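Local coordinates for protein transcriptional regulator, MarR family (Silicibacter pomeroyi DSS-3, PDB 3CDH) that probably binds DNA through a winged helix-turn-helix domain and regulates transcription, at the interface of chains A and B. Sequence-based numbering; all coordinates share one arbitrary frame. Chains: chain A/B, Transcriptional regulator, MarR family.

All three contacts belong to one two-fold symmetric interface between two copies of the protein, so each has a twin with the chains exchanged. Contacts 1 and 2 lie close together, with the centres of their C-alpha atoms about 13 Å apart. Both use helix 17-38 of chain A and helix 137-147 of chain B; contact 2 adds helix 137-147 of chain A. Contact 3 is more remote, about 22 Å from contact 1 and 23 Å from contact 2 between C-alpha centres. There the short helix 12-15 of chain B reaches helices 43-52 and 105-128 of chain A. MarR proteins typically dimerise through helices near their two chain ends, as in contacts 1 and 2.

Contact 1: the interface of chains A and B. Residues chain A 20, 23-24, 27; chain B 68, 144-145, 148.
B:Leu145 lies at the centre of this apolar patch and presses both its methyls onto helix 17-38 of chain A. Its CD1 meets CD2 of A:Leu20 at 3.7 Å, and the two side chains cross at about a right angle. Its CD2 sits over the backbone at A:Ser24, 3.6 Å from the amide N, with CB of A:Ala23 also beside it. From the preceding position of the same helix, CD2 of B:Leu144 reaches CB of A:Ser24 at 3.6 Å. The serine hydroxyl OG turns back along its own helix and donates to A:Leu20 O at 2.6 Å. Its torsion sets OG beside the backbone N (chi1 -61°), which allows this bond. With a leucine in place of A:Ser24, the hydroxyl bond to A:Leu20 O would be lost and the bulkier chain would probably push B:Leu144 and B:Leu145 away. Farther out, CD1 of B:Leu148 touches CB of A:Glu27 at 4.0 Å. At the polar rim the extended A:Glu27 lays its carboxylate beside B:Leu145, with OE1 3.6 Å from CD2. The patch packs helix 137-147 of one subunit against helix 17-38 of the other, and so probably helps hold the dimer together.

Contact 2: the interface of chains A and B. Residues chain A 17, 21, 140-141, 144; chain B 133-134, 137, 140.
The backbone carbonyl O of A:Val140 is met by the methyl CB of B:Ala134 at 3.7 Å, a van der Waals contact rather than a polar bond. Most of the side chains that meet here are aliphatic. A:Val140 and B:Ile137 hide 68 and 57 Å² of their surface here, and their side chains approach at a slant. CG1 of A:Val140 points away from its own backbone N (chi1 174°), and this branch does the touching. It reaches CD1 of B:Ile137 at 3.7 Å and also CA of B:Ala134 at 3.9 Å. It therefore spans the 3-10 helix 133-136 and the start of helix 137-147 of chain B. B:Ile137 offers different branches to different partners. Its CG1 and CG2 both face CD1 of A:Leu17, on helix 17-38. Its terminal CD1 also extends to CD2 of A:Leu141 at 4.1 Å, where the two side chains cross at about a right angle. The isoleucine thus fits between two helices of chain A. B:Val140 and A:Val140, equivalent residues of the two subunits, approach more loosely through their CG2 methyls at 4.3 Å. This helix-to-helix packing near the C-terminal ends of the two subunits probably helps hold the dimer together. On the A:Leu17 side, CD1 lies 3.8 Å from CG1 of B:Ile137.

Contact 3: the interface of chains A and B. Residues chain A 46, 50-51, 53-54, 115, 118; chain B 12-13.
B:Phe12 carries its ring opposite its backbone N (chi1 166°), which sends the ring into chain A while the amide N stays near A:Asp54. CG1 of A:Val115 is likewise turned away from its own N (chi1 170°) and lies over the centre of one face of that ring, 3.9 Å from the centroid, in a CH-pi contact. Around the ring, CB of A:Ala118 meets CZ at 3.8 Å, and CH2 of A:Trp46 approaches CE2. The tryptophan and phenylalanine side chains cross at about a right angle. CB of A:Ala50 also packs on CE2, while its carbonyl O lies at the ring edge, in plane. This is an aromatic plug in an apolar pocket between helices 43-52 and 105-128. Beside it, the backbone N of B:Phe12 donates to OD2 of A:Asp54 at 2.6 Å, meeting the carboxylate from above its plane. That bond and the ring packing hold the start of helix 12-15 to the other subunit, probably helping to stabilise the dimer. Next along, CG2 of B:Val13 rests near CA of A:Cys51 at 3.8 Å. Water 1 bridges the chains: it lies 2.9 Å from N of B:Val13 and 2.8 Å from O of A:Ala50.

Contact 1: the interface of chains A and B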
ATOM      1  N   LEU A  20      -5.380   8.361   0.137  1.00 46.76           N
ATOM      2  CA  LEU A  20      -4.340   9.075   0.779  1.00 46.50           C
ATOM      3  C   LEU A  20      -3.395   8.084   1.459  1.00 45.75           C
ATOM      4  O   LEU A  20      -2.182   8.251   1.399  1.00 45.51           O
ATOM      5  CB  LEU A  20      -4.916  10.093   1.752  1.00 47.36           C
ATOM      6  CG  LEU A  20      -5.644  11.315   1.177  1.00 48.69           C
ATOM      7  CD1 LEU A  20      -6.265  12.095   2.306  1.00 48.70           C
ATOM      8  CD2 LEU A  20      -4.761  12.228   0.364  1.00 48.73           C
ATOM      9  N   ALA A  23      -1.629   5.836  -1.584  1.00 44.60           N
ATOM     10  CA  ALA A  23      -0.675   6.614  -2.395  1.00 44.62           C
ATOM     11  C   ALA A  23       0.577   7.037  -1.597  1.00 44.01           C
ATOM     12  O   ALA A  23       1.695   7.000  -2.117  1.00 43.09           O
ATOM     13  CB  ALA A  23      -1.360   7.822  -3.045  1.00 44.93           C
ATOM     14  N   SER A  24       0.378   7.437  -0.343  1.00 44.33           N
ATOM     15  CA  SER A  24       1.496   7.741   0.554  1.00 45.02           C
ATOM     16  C   SER A  24       2.436   6.569   0.640  1.00 44.76           C
ATOM     17  O   SER A  24       3.641   6.716   0.389  1.00 45.06           O
ATOM     18  CB  SER A  24       1.021   8.015   1.964  1.00 44.41           C
ATOM     19  OG  SER A  24       0.163   9.117   1.967  1.00 48.71           O
ATOM     20  N   GLU A  27       4.162   5.877  -2.663  1.00 51.68           N
ATOM     21  CA  GLU A  27       5.176   6.858  -2.976  1.00 53.26           C
ATOM     22  C   GLU A  27       6.365   6.836  -2.020  1.00 52.34           C
ATOM     23  O   GLU A  27       7.493   7.007  -2.443  1.00 53.21           O
ATOM     24  CB  GLU A  27       4.568   8.259  -3.072  1.00 54.64           C
ATOM     25  CG  GLU A  27       4.226   8.666  -4.497  1.00 58.52           C
ATOM     26  CD  GLU A  27       3.201   9.793  -4.572  1.00 65.11           C
ATOM     27  OE1 GLU A  27       3.428  10.889  -3.991  1.00 69.68           O
ATOM     28  OE2 GLU A  27       2.152   9.601  -5.231  1.00 68.84           O
TER
ATOM     29  N   LEU B  68      -2.418   3.375  -8.848  1.00 47.87           N
ATOM     30  CA  LEU B  68      -1.156   2.765  -8.466  1.00 49.11           C
ATOM     31  C   LEU B  68      -0.919   1.482  -9.221  1.00 50.23           C
ATOM     32  O   LEU B  68      -0.711   0.444  -8.609  1.00 49.82           O
ATOM     33  CB  LEU B  68      -1.105   2.511  -6.953  1.00 48.05           C
ATOM     34  CG  LEU B  68      -1.717   3.582  -6.043  1.00 48.75           C
ATOM     35  CD1 LEU B  68      -1.637   3.154  -4.603  1.00 47.88           C
ATOM     36  CD2 LEU B  68      -1.073   4.952  -6.248  1.00 47.87           C
ATOM     37  N   LEU B 144       2.251  14.755   3.685  1.00 51.10           N
ATOM     38  CA  LEU B 144       3.244  13.773   3.292  1.00 49.85           C
ATOM     39  C   LEU B 144       3.417  13.711   1.767  1.00 51.37           C
ATOM     40  O   LEU B 144       4.556  13.832   1.258  1.00 52.98           O
ATOM     41  CB  LEU B 144       2.930  12.399   3.887  1.00 47.52           C
ATOM     42  CG  LEU B 144       3.739  11.203   3.379  1.00 45.50           C
ATOM     43  CD1 LEU B 144       5.245  11.393   3.553  1.00 45.12           C
ATOM     44  CD2 LEU B 144       3.269   9.934   4.066  1.00 43.77           C
ATOM     45  N   LEU B 145       2.314  13.526   1.050  1.00 51.02           N
ATOM     46  CA  LEU B 145       2.352  13.441  -0.405  1.00 50.63           C
ATOM     47  C   LEU B 145       2.944  14.706  -1.016  1.00 53.53           C
ATOM     48  O   LEU B 145       3.760  14.639  -1.937  1.00 53.79           O
ATOM     49  CB  LEU B 145       0.949  13.195  -0.964  1.00 49.24           C
ATOM     50  CG  LEU B 145       0.311  11.846  -0.624  1.00 45.85           C
ATOM     51  CD1 LEU B 145      -1.205  11.931  -0.707  1.00 43.75           C
ATOM     52  CD2 LEU B 145       0.841  10.753  -1.542  1.00 42.55           C
ATOM     53  N   LEU B 148       6.496  14.494  -0.665  1.00 63.25           N
ATOM     54  CA  LEU B 148       7.040  13.393  -1.449  1.00 65.27           C
ATOM     55  C   LEU B 148       7.129  13.759  -2.926  1.00 70.00           C
ATOM     56  O   LEU B 148       7.538  12.945  -3.754  1.00 70.66           O
ATOM     57  CB  LEU B 148       6.189  12.134  -1.270  1.00 61.90           C
ATOM     58  CG  LEU B 148       6.475  11.294  -0.023  1.00 58.97           C
ATOM     59  CD1 LEU B 148       5.309  10.364   0.277  1.00 54.75           C
ATOM     60  CD2 LEU B 148       7.765  10.505  -0.192  1.00 55.43           C
TER

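Contact 2: the interface of chains A and B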
ATOM      1  N   LEU A  17      -9.659   9.010   2.177  1.00 53.65           N
ATOM      2  CA  LEU A  17      -8.615   8.555   3.087  1.00 52.20           C
ATOM      3  C   LEU A  17      -7.874   7.317   2.589  1.00 50.97           C
ATOM      4  O   LEU A  17      -6.658   7.202   2.742  1.00 50.73           O
ATOM      5  CB  LEU A  17      -9.168   8.316   4.490  1.00 52.59           C
ATOM      6  CG  LEU A  17      -8.282   7.555   5.481  1.00 50.85           C
ATOM      7  CD1 LEU A  17      -7.140   8.403   5.887  1.00 49.95           C
ATOM      8  CD2 LEU A  17      -9.057   7.164   6.707  1.00 52.46           C
ATOM      9  N   LEU A  21      -3.925   7.023   2.059  1.00 45.57           N
ATOM     10  CA  LEU A  21      -3.039   6.022   2.667  1.00 44.52           C
ATOM     11  C   LEU A  21      -2.287   5.236   1.608  1.00 43.90           C
ATOM     12  O   LEU A  21      -1.070   5.190   1.627  1.00 43.81           O
ATOM     13  CB  LEU A  21      -3.805   5.081   3.576  1.00 44.35           C
ATOM     14  CG  LEU A  21      -4.165   5.661   4.932  1.00 44.51           C
ATOM     15  CD1 LEU A  21      -5.248   4.839   5.526  1.00 43.33           C
ATOM     16  CD2 LEU A  21      -2.956   5.688   5.854  1.00 43.93           C
ATOM     17  N   VAL A 140       0.874   9.147  14.611  1.00 53.88           N
ATOM     18  CA  VAL A 140      -0.433   9.121  13.980  1.00 52.75           C
ATOM     19  C   VAL A 140      -0.776   7.726  13.466  1.00 52.13           C
ATOM     20  O   VAL A 140      -1.840   7.168  13.827  1.00 52.86           O
ATOM     21  CB  VAL A 140      -0.506  10.111  12.811  1.00 52.69           C
ATOM     22  CG1 VAL A 140      -1.823   9.965  12.065  1.00 49.52           C
ATOM     23  CG2 VAL A 140      -0.303  11.534  13.316  1.00 51.81           C
ATOM     24  N   LEU A 141       0.112   7.169  12.638  1.00 50.32           N
ATOM     25  CA  LEU A 141      -0.103   5.842  12.104  1.00 49.49           C
ATOM     26  C   LEU A 141      -0.252   4.784  13.212  1.00 50.99           C
ATOM     27  O   LEU A 141      -1.158   3.931  13.128  1.00 51.47           O
ATOM     28  CB  LEU A 141       0.994   5.451  11.129  1.00 47.55           C
ATOM     29  CG  LEU A 141       1.123   6.368   9.928  1.00 46.21           C
ATOM     30  CD1 LEU A 141       2.315   6.012   9.052  1.00 42.51           C
ATOM     31  CD2 LEU A 141      -0.139   6.355   9.110  1.00 46.31           C
ATOM     32  N   LEU A 144      -3.678   5.036  14.513  1.00 56.87           N
ATOM     33  CA  LEU A 144      -4.652   4.526  13.562  1.00 56.84           C
ATOM     34  C   LEU A 144      -4.674   3.004  13.650  1.00 58.05           C
ATOM     35  O   LEU A 144      -5.752   2.385  13.782  1.00 58.74           O
ATOM     36  CB  LEU A 144      -4.310   4.989  12.146  1.00 55.40           C
ATOM     37  CG  LEU A 144      -4.950   4.258  10.972  1.00 54.06           C
ATOM     38  CD1 LEU A 144      -6.439   4.424  11.003  1.00 53.87           C
ATOM     39  CD2 LEU A 144      -4.388   4.752   9.659  1.00 53.60           C
TER
ATOM     40  N   ASP B 133      -5.023  10.991  18.601  1.00 78.07           N
ATOM     41  CA  ASP B 133      -3.873  11.514  17.868  1.00 76.98           C
ATOM     42  C   ASP B 133      -4.098  11.558  16.370  1.00 75.35           C
ATOM     43  O   ASP B 133      -3.683  12.502  15.699  1.00 75.59           O
ATOM     44  CB  ASP B 133      -2.677  10.599  18.081  1.00 75.60           C
ATOM     45  CG  ASP B 133      -1.949  10.876  19.362  1.00 78.19           C
ATOM     46  OD1 ASP B 133      -0.936  10.179  19.607  1.00 78.17           O
ATOM     47  OD2 ASP B 133      -2.379  11.779  20.122  1.00 81.53           O
ATOM     48  N   ALA B 134      -4.728  10.508  15.850  1.00 73.70           N
ATOM     49  CA  ALA B 134      -4.936  10.355  14.424  1.00 71.59           C
ATOM     50  C   ALA B 134      -6.072  11.224  13.859  1.00 72.23           C
ATOM     51  O   ALA B 134      -6.391  11.138  12.684  1.00 71.08           O
ATOM     52  CB  ALA B 134      -5.162   8.879  14.101  1.00 70.24           C
ATOM     53  N   ILE B 137      -5.390  12.677  10.483  1.00 64.72           N
ATOM     54  CA  ILE B 137      -4.729  11.757   9.549  1.00 60.41           C
ATOM     55  C   ILE B 137      -4.751  12.266   8.098  1.00 59.19           C
ATOM     56  O   ILE B 137      -3.769  12.164   7.377  1.00 58.15           O
ATOM     57  CB  ILE B 137      -5.318  10.307   9.651  1.00 59.34           C
ATOM     58  CG1 ILE B 137      -4.731   9.364   8.604  1.00 57.84           C
ATOM     59  CG2 ILE B 137      -6.810  10.284   9.434  1.00 58.92           C
ATOM     60  CD1 ILE B 137      -3.380   8.797   8.931  1.00 56.35           C
ATOM     61  N   VAL B 140      -2.399  15.158   7.505  1.00 55.51           N
ATOM     62  CA  VAL B 140      -1.087  14.619   7.699  1.00 53.94           C
ATOM     63  C   VAL B 140      -0.617  13.978   6.403  1.00 52.64           C
ATOM     64  O   VAL B 140       0.492  14.277   5.929  1.00 53.20           O
ATOM     65  CB  VAL B 140      -1.088  13.614   8.865  1.00 53.40           C
ATOM     66  CG1 VAL B 140       0.199  12.785   8.898  1.00 50.98           C
ATOM     67  CG2 VAL B 140      -1.285  14.352  10.186  1.00 54.76           C
TER

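Contact 3: the interface of chains A and B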
ATOM      1  N   TRP A  46      13.063  -8.691   0.906  1.00 38.21           N
ATOM      2  CA  TRP A  46      13.550  -7.587   1.700  1.00 37.51           C
ATOM      3  C   TRP A  46      12.779  -7.590   3.016  1.00 36.74           C
ATOM      4  O   TRP A  46      13.377  -7.535   4.111  1.00 37.16           O
ATOM      5  CB  TRP A  46      13.422  -6.265   0.942  1.00 37.29           C
ATOM      6  CG  TRP A  46      12.938  -5.151   1.822  1.00 38.99           C
ATOM      7  CD1 TRP A  46      11.706  -4.530   1.771  1.00 39.47           C
ATOM      8  CD2 TRP A  46      13.651  -4.531   2.901  1.00 39.67           C
ATOM      9  NE1 TRP A  46      11.615  -3.573   2.755  1.00 40.16           N
ATOM     10  CE2 TRP A  46      12.795  -3.545   3.459  1.00 40.34           C
ATOM     11  CE3 TRP A  46      14.928  -4.708   3.449  1.00 39.69           C
ATOM     12  CZ2 TRP A  46      13.180  -2.741   4.541  1.00 39.01           C
ATOM     13  CZ3 TRP A  46      15.309  -3.912   4.525  1.00 40.42           C
ATOM     14  CH2 TRP A  46      14.431  -2.945   5.062  1.00 39.62           C
ATOM     15  N   ALA A  50      14.243  -7.662   6.771  1.00 35.19           N
ATOM     16  CA  ALA A  50      13.855  -6.604   7.694  1.00 35.27           C
ATOM     17  C   ALA A  50      13.339  -7.191   9.002  1.00 36.36           C
ATOM     18  O   ALA A  50      13.668  -6.678  10.072  1.00 36.77           O
ATOM     19  CB  ALA A  50      12.804  -5.731   7.063  1.00 34.25           C
ATOM     20  N   CYS A  51      12.540  -8.257   8.929  1.00 36.44           N
ATOM     21  CA  CYS A  51      11.946  -8.803  10.138  1.00 38.69           C
ATOM     22  C   CYS A  51      12.989  -9.490  10.950  1.00 40.54           C
ATOM     23  O   CYS A  51      12.906  -9.523  12.167  1.00 42.24           O
ATOM     24  CB  CYS A  51      10.865  -9.827   9.825  1.00 38.72           C
ATOM     25  SG  CYS A  51       9.354  -9.074   9.133  1.00 39.84           S
ATOM     26  N   VAL A  53      16.376  -9.060  11.052  1.00 45.66           N
ATOM     27  CA  VAL A  53      17.585  -8.337  11.452  1.00 47.19           C
ATOM     28  C   VAL A  53      17.736  -8.174  12.968  1.00 50.17           C
ATOM     29  O   VAL A  53      18.854  -8.165  13.474  1.00 52.14           O
ATOM     30  CB  VAL A  53      17.702  -6.972  10.745  1.00 46.11           C
ATOM     31  CG1 VAL A  53      16.874  -5.912  11.445  1.00 44.15           C
ATOM     32  CG2 VAL A  53      19.151  -6.567  10.624  1.00 45.39           C
ATOM     33  N   ASP A  54      16.592  -8.077  13.649  0.50 51.25           N
ATOM     34  CA  ASP A  54      16.477  -7.707  15.064  0.50 53.23           C
ATOM     35  C   ASP A  54      16.041  -8.886  15.923  0.50 54.40           C
ATOM     36  O   ASP A  54      15.988  -8.764  17.144  0.50 55.91           O
ATOM     37  CB  ASP A  54      15.410  -6.612  15.218  0.50 52.96           C
ATOM     38  CG  ASP A  54      15.971  -5.204  15.092  0.50 55.27           C
ATOM     39  OD1 ASP A  54      17.152  -5.023  14.715  0.50 59.57           O
ATOM     40  OD2 ASP A  54      15.223  -4.252  15.393  0.50 56.02           O
ATOM     41  N   VAL A 115      18.960  -2.924   5.670  1.00 40.40           N
ATOM     42  CA  VAL A 115      18.295  -2.171   6.712  1.00 40.43           C
ATOM     43  C   VAL A 115      19.007  -0.834   6.927  1.00 41.71           C
ATOM     44  O   VAL A 115      18.350   0.206   7.086  1.00 41.77           O
ATOM     45  CB  VAL A 115      18.131  -2.959   7.988  1.00 40.98           C
ATOM     46  CG1 VAL A 115      17.664  -2.039   9.118  1.00 40.45           C
ATOM     47  CG2 VAL A 115      17.113  -4.043   7.769  1.00 40.00           C
ATOM     48  N   ALA A 118      17.514   1.256   4.392  1.00 41.69           N
ATOM     49  CA  ALA A 118      16.176   1.621   4.819  1.00 41.26           C
ATOM     50  C   ALA A 118      16.224   2.788   5.824  1.00 41.70           C
ATOM     51  O   ALA A 118      15.526   3.790   5.611  1.00 41.99           O
ATOM     52  CB  ALA A 118      15.401   0.444   5.387  1.00 39.93           C
TER
ATOM     53  N   PHE B  12      12.986  -3.136  14.603  1.00 56.05           N
ATOM     54  CA  PHE B  12      13.008  -2.283  13.434  1.00 52.70           C
ATOM     55  C   PHE B  12      11.664  -2.207  12.690  1.00 51.47           C
ATOM     56  O   PHE B  12      11.122  -1.124  12.507  1.00 49.68           O
ATOM     57  CB  PHE B  12      14.142  -2.670  12.489  1.00 52.77           C
ATOM     58  CG  PHE B  12      14.034  -2.054  11.128  1.00 50.61           C
ATOM     59  CD1 PHE B  12      14.176  -0.667  10.954  1.00 48.51           C
ATOM     60  CD2 PHE B  12      13.758  -2.837  10.019  1.00 47.61           C
ATOM     61  CE1 PHE B  12      14.042  -0.070   9.679  1.00 45.84           C
ATOM     62  CE2 PHE B  12      13.624  -2.259   8.747  1.00 47.42           C
ATOM     63  CZ  PHE B  12      13.768  -0.856   8.579  1.00 47.93           C
ATOM     64  N   VAL B  13      11.117  -3.342  12.258  1.00 51.84           N
ATOM     65  CA  VAL B  13       9.889  -3.316  11.495  1.00 50.12           C
ATOM     66  C   VAL B  13       8.777  -2.556  12.255  1.00 50.41           C
ATOM     67  O   VAL B  13       8.129  -1.649  11.712  1.00 49.18           O
ATOM     68  CB  VAL B  13       9.474  -4.722  11.069  1.00 50.23           C
ATOM     69  CG1 VAL B  13       8.157  -4.706  10.344  1.00 48.04           C
ATOM     70  CG2 VAL B  13      10.520  -5.301  10.142  1.00 51.99           C
TER
HETATM   71  O   HOH W   1      12.639  -5.846  12.554  1.00 34.17           O